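PDB 2J3X: C2 toxin component I from Clostridium botulinum, which catalyses ADP-ribose transfer, with actin as its target, serving as the enzymatic component of the binary C2 toxin. Local coordinates for residues 238-243 and 286-291; 250-255 and 259-264. The protein carries 2 engineered substitutions. One frame throughout, in Å; residues are numbered along the deposited sequence. Where two conformers were deposited one is given.

Contact 1: 238-243 and 286-291; sequences ISKLSH and LSVKPI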
ATOM      1  N   ILE A 238      20.192   2.776  22.204  1.00 10.13           N
ATOM      2  CA  ILE A 238      21.253   3.651  22.715  1.00 10.91           C
ATOM      3  C   ILE A 238      22.264   2.884  23.581  1.00 11.29           C
ATOM      4  O   ILE A 238      23.484   3.132  23.494  1.00 12.09           O
ATOM      5  CB  ILE A 238      20.666   4.915  23.386  1.00 11.29           C
ATOM      6  CG1 ILE A 238      20.016   5.777  22.277  1.00 11.02           C
ATOM      7  CG2 ILE A 238      21.749   5.749  24.172  1.00 11.39           C
ATOM      8  CD1 ILE A 238      19.256   7.015  22.820  1.00 12.11           C
ATOM      9  N   SER A 239      21.774   1.910  24.372  1.00 11.84           N
ATOM     10  CA  SER A 239      22.646   1.097  25.224  1.00 11.54           C
ATOM     11  C   SER A 239      23.673   0.372  24.359  1.00 12.64           C
ATOM     12  O   SER A 239      24.698  -0.034  24.882  1.00 12.74           O
ATOM     13  CB  SER A 239      21.828   0.079  26.037  1.00 12.42           C
ATOM     14  OG  SER A 239      21.537  -1.089  25.250  1.00 13.64           O
ATOM     15  N   LYS A 240      23.398   0.195  23.065  1.00 10.71           N
ATOM     16  CA  LYS A 240      24.341  -0.571  22.197  1.00 11.98           C
ATOM     17  C   LYS A 240      25.353   0.284  21.447  1.00 12.98           C
ATOM     18  O   LYS A 240      26.276  -0.280  20.787  1.00 14.88           O
ATOM     19  CB  LYS A 240      23.578  -1.366  21.144  1.00 12.51           C
ATOM     20  CG  LYS A 240      22.765  -2.555  21.761  1.00 13.36           C
ATOM     21  CD  LYS A 240      22.016  -3.313  20.703  1.00 18.98           C
ATOM     22  CE  LYS A 240      21.466  -4.606  21.232  1.00 19.75           C
ATOM     23  NZ  LYS A 240      22.557  -5.673  21.279  1.00 26.03           N
ATOM     24  N   LEU A 241      25.199   1.592  21.516  1.00 13.54           N
ATOM     25  CA  LEU A 241      26.041   2.534  20.760  1.00 14.11           C
ATOM     26  C   LEU A 241      27.284   2.912  21.591  1.00 15.60           C
ATOM     27  O   LEU A 241      27.192   3.055  22.809  1.00 15.46           O
ATOM     28  CB  LEU A 241      25.257   3.817  20.476  1.00 13.72           C
ATOM     29  CG  LEU A 241      24.059   3.720  19.507  1.00 13.42           C
ATOM     30  CD1 LEU A 241      23.502   5.102  19.186  1.00 12.57           C
ATOM     31  CD2 LEU A 241      24.410   2.944  18.237  1.00 13.56           C
ATOM     32  N   SER A 242      28.425   3.085  20.933  1.00 16.25           N
ATOM     33  CA  SER A 242      29.590   3.626  21.634  1.00 17.40           C
ATOM     34  C   SER A 242      29.331   5.096  21.912  1.00 17.93           C
ATOM     35  O   SER A 242      28.430   5.746  21.310  1.00 16.31           O
ATOM     36  CB  SER A 242      30.847   3.481  20.752  1.00 18.85           C
ATOM     37  OG  SER A 242      30.748   4.358  19.630  1.00 19.24           O
ATOM     38  N   HIS A 243      30.117   5.693  22.797  1.00 18.73           N
ATOM     39  CA  HIS A 243      29.915   7.093  23.098  0.50 18.64           C
ATOM     40  C   HIS A 243      30.071   7.950  21.833  1.00 19.10           C
ATOM     41  O   HIS A 243      29.336   8.916  21.637  1.00 18.01           O
ATOM     42  CB  HIS A 243      30.887   7.553  24.201  0.50 19.26           C
ATOM     43  CG  HIS A 243      30.610   8.934  24.692  0.50 19.12           C
ATOM     44  ND1 HIS A 243      29.457   9.261  25.372  0.50 20.56           N
ATOM     45  CD2 HIS A 243      31.326  10.081  24.585  0.50 21.50           C
ATOM     46  CE1 HIS A 243      29.475  10.549  25.671  0.50 21.35           C
ATOM     47  NE2 HIS A 243      30.593  11.072  25.193  0.50 21.18           N
ATOM     48  N   LEU A 286      24.120   3.319  12.613  1.00 12.23           N
ATOM     49  CA  LEU A 286      22.894   2.803  11.954  1.00 11.92           C
ATOM     50  C   LEU A 286      23.032   1.306  11.602  1.00 11.97           C
ATOM     51  O   LEU A 286      22.025   0.645  11.312  1.00 11.97           O
ATOM     52  CB  LEU A 286      22.507   3.638  10.712  1.00 10.22           C
ATOM     53  CG  LEU A 286      22.111   5.077  11.038  1.00 11.00           C
ATOM     54  CD1 LEU A 286      21.841   5.804   9.663  1.00 11.88           C
ATOM     55  CD2 LEU A 286      20.864   5.026  11.972  1.00 14.11           C
ATOM     56  N   SER A 287      24.259   0.770  11.657  1.00 13.07           N
ATOM     57  CA  SER A 287      24.503  -0.655  11.398  1.00 14.44           C
ATOM     58  C   SER A 287      24.463  -1.466  12.680  1.00 14.87           C
ATOM     59  O   SER A 287      24.515  -2.690  12.613  1.00 13.83           O
ATOM     60  CB  SER A 287      25.891  -0.874  10.764  1.00 15.77           C
ATOM     61  OG  SER A 287      25.962  -0.196   9.510  1.00 21.81           O
ATOM     62  N   VAL A 288      24.320  -0.811  13.838  1.00 13.28           N
ATOM     63  CA  VAL A 288      24.365  -1.557  15.121  1.00 13.48           C
ATOM     64  C   VAL A 288      23.134  -2.481  15.288  1.00 14.07           C
ATOM     65  O   VAL A 288      23.266  -3.652  15.729  1.00 13.99           O
ATOM     66  CB  VAL A 288      24.590  -0.599  16.315  1.00 11.97           C
ATOM     67  CG1 VAL A 288      24.261  -1.260  17.679  1.00 14.13           C
ATOM     68  CG2 VAL A 288      26.066  -0.029  16.303  1.00 13.15           C
ATOM     69  N   LYS A 289      21.956  -2.000  14.879  1.00 13.97           N
ATOM     70  CA  LYS A 289      20.744  -2.780  15.031  1.00 13.63           C
ATOM     71  C   LYS A 289      19.913  -2.638  13.730  1.00 12.76           C
ATOM     72  O   LYS A 289      19.010  -1.812  13.650  1.00 10.93           O
ATOM     73  CB  LYS A 289      20.002  -2.296  16.296  1.00 15.16           C
ATOM     74  CG  LYS A 289      18.866  -3.151  16.741  1.00 20.64           C
ATOM     75  CD  LYS A 289      18.599  -3.057  18.311  1.00 16.27           C
ATOM     76  CE  LYS A 289      17.855  -4.358  18.563  1.00 21.03           C
ATOM     77  NZ  LYS A 289      16.993  -4.274  19.717  1.00 21.46           N
ATOM     78  N   PRO A 290      20.319  -3.336  12.648  1.00 12.12           N
ATOM     79  CA  PRO A 290      19.605  -3.167  11.367  1.00 11.16           C
ATOM     80  C   PRO A 290      18.103  -3.522  11.488  1.00 11.27           C
ATOM     81  O   PRO A 290      17.666  -4.180  12.442  1.00 10.26           O
ATOM     82  CB  PRO A 290      20.345  -4.129  10.419  1.00 12.00           C
ATOM     83  CG  PRO A 290      21.801  -4.177  11.011  1.00 12.74           C
ATOM     84  CD  PRO A 290      21.474  -4.251  12.509  1.00 12.12           C
ATOM     85  N   ILE A 291      17.306  -3.032  10.544  1.00 11.74           N
ATOM     86  CA  ILE A 291      15.870  -3.272  10.610  1.00 10.39           C
ATOM     87  C   ILE A 291      15.576  -4.774  10.822  1.00 12.15           C
ATOM     88  O   ILE A 291      16.041  -5.601  10.070  1.00 10.76           O
ATOM     89  CB  ILE A 291      15.248  -2.801   9.293  1.00 11.44           C
ATOM     90  CG1 ILE A 291      15.501  -1.278   9.085  1.00 10.33           C
ATOM     91  CG2 ILE A 291      13.746  -3.112   9.232  1.00 10.10           C
ATOM     92  CD1 ILE A 291      15.002  -0.393  10.297  1.00 11.46           C
TER

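Contact 2: 250-255 and 259-264; sequences EGYLHS and AINSYL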
ATOM      1  N   GLU A 250      23.526  12.003  17.500  1.00 16.67           N
ATOM      2  CA  GLU A 250      22.954  13.194  18.130  0.50 17.44           C
ATOM      3  C   GLU A 250      23.211  14.439  17.291  1.00 16.87           C
ATOM      4  O   GLU A 250      22.312  15.241  17.077  1.00 17.48           O
ATOM      5  CB  GLU A 250      23.593  13.430  19.499  0.50 16.63           C
ATOM      6  CG  GLU A 250      23.200  12.390  20.559  0.50 17.18           C
ATOM      7  CD  GLU A 250      21.768  12.531  21.038  0.50 19.59           C
ATOM      8  OE1 GLU A 250      21.060  13.493  20.642  0.50 20.08           O
ATOM      9  OE2 GLU A 250      21.358  11.685  21.855  0.50 19.53           O
ATOM     10  N   GLY A 251      24.455  14.556  16.833  1.00 18.04           N
ATOM     11  CA  GLY A 251      24.868  15.747  16.066  1.00 18.64           C
ATOM     12  C   GLY A 251      24.053  15.824  14.795  1.00 20.01           C
ATOM     13  O   GLY A 251      23.571  16.890  14.415  1.00 19.36           O
ATOM     14  N   TYR A 252      23.884  14.667  14.134  1.00 18.64           N
ATOM     15  CA  TYR A 252      23.113  14.633  12.905  1.00 18.21           C
ATOM     16  C   TYR A 252      21.653  14.954  13.147  1.00 18.50           C
ATOM     17  O   TYR A 252      20.995  15.637  12.340  1.00 20.68           O
ATOM     18  CB  TYR A 252      23.286  13.280  12.218  1.00 16.59           C
ATOM     19  CG  TYR A 252      22.535  13.260  10.910  1.00 19.77           C
ATOM     20  CD1 TYR A 252      23.065  13.900   9.761  1.00 17.59           C
ATOM     21  CD2 TYR A 252      21.258  12.701  10.836  1.00 15.12           C
ATOM     22  CE1 TYR A 252      22.335  13.922   8.556  1.00 16.57           C
ATOM     23  CE2 TYR A 252      20.527  12.712   9.640  1.00 14.70           C
ATOM     24  CZ  TYR A 252      21.092  13.326   8.502  1.00 16.58           C
ATOM     25  OH  TYR A 252      20.416  13.346   7.333  1.00 16.50           O
ATOM     26  N   LEU A 253      21.110  14.482  14.268  1.00 18.60           N
ATOM     27  CA  LEU A 253      19.705  14.701  14.543  1.00 19.01           C
ATOM     28  C   LEU A 253      19.428  16.144  14.942  1.00 21.58           C
ATOM     29  O   LEU A 253      18.323  16.614  14.745  1.00 21.54           O
ATOM     30  CB  LEU A 253      19.212  13.791  15.671  1.00 18.04           C
ATOM     31  CG  LEU A 253      19.107  12.296  15.296  1.00 16.75           C
ATOM     32  CD1 LEU A 253      18.855  11.449  16.576  1.00 17.02           C
ATOM     33  CD2 LEU A 253      18.071  12.059  14.159  1.00 15.01           C
ATOM     34  N   HIS A 254      20.434  16.831  15.474  1.00 24.34           N
ATOM     35  CA  HIS A 254      20.206  18.165  16.063  1.00 27.13           C
ATOM     36  C   HIS A 254      20.837  19.355  15.378  1.00 28.74           C
ATOM     37  O   HIS A 254      20.185  20.411  15.313  1.00 30.06           O
ATOM     38  CB  HIS A 254      20.583  18.181  17.552  1.00 27.31           C
ATOM     39  CG  HIS A 254      19.632  17.396  18.393  1.00 26.64           C
ATOM     40  ND1 HIS A 254      19.966  16.192  18.974  1.00 28.96           N
ATOM     41  CD2 HIS A 254      18.323  17.600  18.670  1.00 24.70           C
ATOM     42  CE1 HIS A 254      18.921  15.720  19.626  1.00 23.29           C
ATOM     43  NE2 HIS A 254      17.906  16.544  19.440  1.00 28.05           N
ATOM     44  N   SER A 255      22.076  19.224  14.907  1.00 29.51           N
ATOM     45  CA  SER A 255      22.833  20.426  14.520  1.00 31.09           C
ATOM     46  C   SER A 255      23.614  20.365  13.224  1.00 29.91           C
ATOM     47  O   SER A 255      23.754  21.395  12.559  1.00 32.22           O
ATOM     48  CB  SER A 255      23.809  20.844  15.638  1.00 31.65           C
ATOM     49  OG  SER A 255      24.437  19.714  16.234  1.00 36.52           O
ATOM     50  N   ALA A 259      24.795  20.459   7.078  1.00 21.96           N
ATOM     51  CA  ALA A 259      26.143  20.368   6.573  1.00 21.00           C
ATOM     52  C   ALA A 259      26.423  18.989   5.986  1.00 21.12           C
ATOM     53  O   ALA A 259      27.028  18.854   4.926  1.00 19.64           O
ATOM     54  CB  ALA A 259      27.128  20.665   7.683  1.00 21.71           C
ATOM     55  N   ILE A 260      25.949  17.955   6.696  1.00 19.45           N
ATOM     56  CA  ILE A 260      26.266  16.590   6.313  1.00 19.33           C
ATOM     57  C   ILE A 260      25.483  16.207   5.038  1.00 18.48           C
ATOM     58  O   ILE A 260      26.033  15.585   4.137  1.00 19.20           O
ATOM     59  CB  ILE A 260      25.978  15.626   7.503  1.00 18.90           C
ATOM     60  CG1 ILE A 260      27.192  15.624   8.462  1.00 18.72           C
ATOM     61  CG2 ILE A 260      25.746  14.209   6.990  1.00 20.18           C
ATOM     62  CD1 ILE A 260      26.972  14.822   9.763  1.00 20.43           C
ATOM     63  N   ASN A 261      24.210  16.574   4.997  1.00 18.71           N
ATOM     64  CA  ASN A 261      23.323  16.335   3.840  1.00 20.10           C
ATOM     65  C   ASN A 261      23.925  17.035   2.599  1.00 21.25           C
ATOM     66  O   ASN A 261      24.059  16.414   1.543  1.00 20.13           O
ATOM     67  CB  ASN A 261      21.906  16.906   4.098  1.00 19.67           C
ATOM     68  CG  ASN A 261      21.078  16.047   5.056  1.00 20.69           C
ATOM     69  OD1 ASN A 261      21.441  14.899   5.353  1.00 22.19           O
ATOM     70  ND2 ASN A 261      19.953  16.612   5.541  1.00 22.94           N
ATOM     71  N   SER A 262      24.314  18.308   2.756  1.00 22.81           N
ATOM     72  CA  SER A 262      24.879  19.076   1.596  1.00 22.85           C
ATOM     73  C   SER A 262      26.137  18.432   1.065  1.00 22.33           C
ATOM     74  O   SER A 262      26.272  18.222  -0.151  1.00 22.61           O
ATOM     75  CB  SER A 262      25.115  20.541   1.929  1.00 24.02           C
ATOM     76  OG  SER A 262      23.854  21.152   2.168  1.00 29.23           O
ATOM     77  N   TYR A 263      27.040  18.084   1.975  1.00 20.98           N
ATOM     78  CA  TYR A 263      28.288  17.445   1.654  1.00 20.79           C
ATOM     79  C   TYR A 263      28.060  16.176   0.869  1.00 21.78           C
ATOM     80  O   TYR A 263      28.613  15.981  -0.222  1.00 22.01           O
ATOM     81  CB  TYR A 263      29.058  17.158   2.945  1.00 21.36           C
ATOM     82  CG  TYR A 263      30.435  16.538   2.823  1.00 21.84           C
ATOM     83  CD1 TYR A 263      31.525  17.278   2.295  1.00 21.37           C
ATOM     84  CD2 TYR A 263      30.678  15.235   3.280  1.00 20.74           C
ATOM     85  CE1 TYR A 263      32.784  16.718   2.199  1.00 22.18           C
ATOM     86  CE2 TYR A 263      31.960  14.668   3.211  1.00 21.71           C
ATOM     87  CZ  TYR A 263      33.018  15.439   2.658  1.00 22.79           C
ATOM     88  OH  TYR A 263      34.288  14.911   2.589  1.00 23.91           O
ATOM     89  N   LEU A 264      27.209  15.310   1.406  1.00 20.00           N
ATOM     90  CA  LEU A 264      26.907  14.049   0.730  1.00 20.46           C
ATOM     91  C   LEU A 264      26.208  14.257  -0.615  1.00 21.07           C
ATOM     92  O   LEU A 264      26.527  13.567  -1.576  1.00 22.71           O
ATOM     93  CB  LEU A 264      26.115  13.088   1.663  1.00 19.32           C
ATOM     94  CG  LEU A 264      27.037  12.430   2.713  1.00 16.58           C
ATOM     95  CD1 LEU A 264      26.148  11.721   3.804  1.00 15.35           C
ATOM     96  CD2 LEU A 264      28.092  11.432   2.146  1.00 17.77           C
TER
HETATM   97  O   HOH W   1      24.714  21.874   9.585  1.00 32.81           O

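Contact 1: 238-243 and 286-291
Val-288 pushes both of its methyl groups against Lys-240 and Leu-241, at the end of the turn that begins at Ile-238, dividing them between the two neighbours. CG1, anti to the backbone N of Val-288 (chi1 164°), comes down on the root of the lysine: it lies 3.5 Å from CB of Lys-240 and 3.8 Å from that residue's carbonyl O. CG2 goes to Leu-241 instead, whose CD2 approaches it to 3.9 Å. The leucine side chain leaves its backbone at a slant to this neighbour, and it is the CD2 methyl that reaches the valine. No hydrogen bond spans the two segments, so the join rests on van der Waals contacts, mainly between hydrocarbon groups, at the surface. It brings the turn between helices 227-234 and 243-254 against the loop that leads from helix 273-286 into strand 295-301, an outer strand of its sheet in the second ADP-ribosyltransferase-type region. Farther out, the lysines meet through their aliphatic parts. Lys-289 runs out extended and Lys-240 crosses it at about a right angle, CD to CD at 4.2 Å. Lys-240 bends only at its last torsion, and its NZ ends 5.9 Å from NZ of Lys-289. That leaves two like charges fairly close, although the ammonium of Lys-289 is occupied by a salt bridge to Asp-236 and a hydrogen bond to the carbonyl O of Asn-233, which probably offsets the repulsion. The backbone O of Lys-289 is hydrogen-bonded to the hydroxyl of Tyr-234, on helix 227-234.

Contact 2: 250-255 and 259-264
Tyr-252, in the last turn of the helix that ends at His-254, is the residue of 250-255 whose side chain meets Ile-260 and Asn-261. With CG anti to its backbone N (chi1 -178°), the phenol extends toward the next helix, and its hydroxyl donates to OD1 of Asn-261 at 2.7 Å. The bond arrives in the carbonyl plane on a lone pair, at a C=O...donor angle of 126°. OD1 lies at the edge of the phenol, near the ring plane, while the ring and amide planes stand 72° apart. The same oxygen is bonded to OG of Ser-345, so two hydroxyls grip it and limit the freedom of the amide to turn. Along the CD1-CE1 side of the ring, Ile-260 CG2 packs obliquely, 3.8 Å from CE1, and CD1 of the isoleucine adds a touch at 4.0 Å from CD1 of Tyr-252. Further along, Ser-255 is the first residue to leave the helical path, and its carbonyl O accepts a 3.2 Å hydrogen bond from a water that in turn accepts from Ala-259 N at 2.9 Å. The water thus bridges a carbonyl and an N-H four residues apart, the spacing of an alpha-helical bond, across the break between two consecutive helices. These belong to the helical part that precedes strand 295-301 in the second ADP-ribosyltransferase-type region. Helices 243-254 and 257-265 are both backed here by helix 273-286, whose Ile-282 touches Tyr-252 and Ile-260 alike, while Phe-346, just before strand 347-350, meets the tyrosine ring edge-to-face.

From the N terminus the chain reaches 238-243, the first half of contact 1, after helix 227-234. Helix 243-254 follows and brings in 250-255; a short break later, 259-264 completes contact 2, which closes a loop of only three intervening residues. The chain then runs through helix 273-286 to 286-291, where contact 1 closes a loop of 42 residues, mostly helical. Contact 2 is therefore nested inside contact 1. Their centres are 18 Å apart and they do not touch. The inner contact joins successive helices, and the outer one ties the entry to this helical excursion to its exit toward strand 295-301.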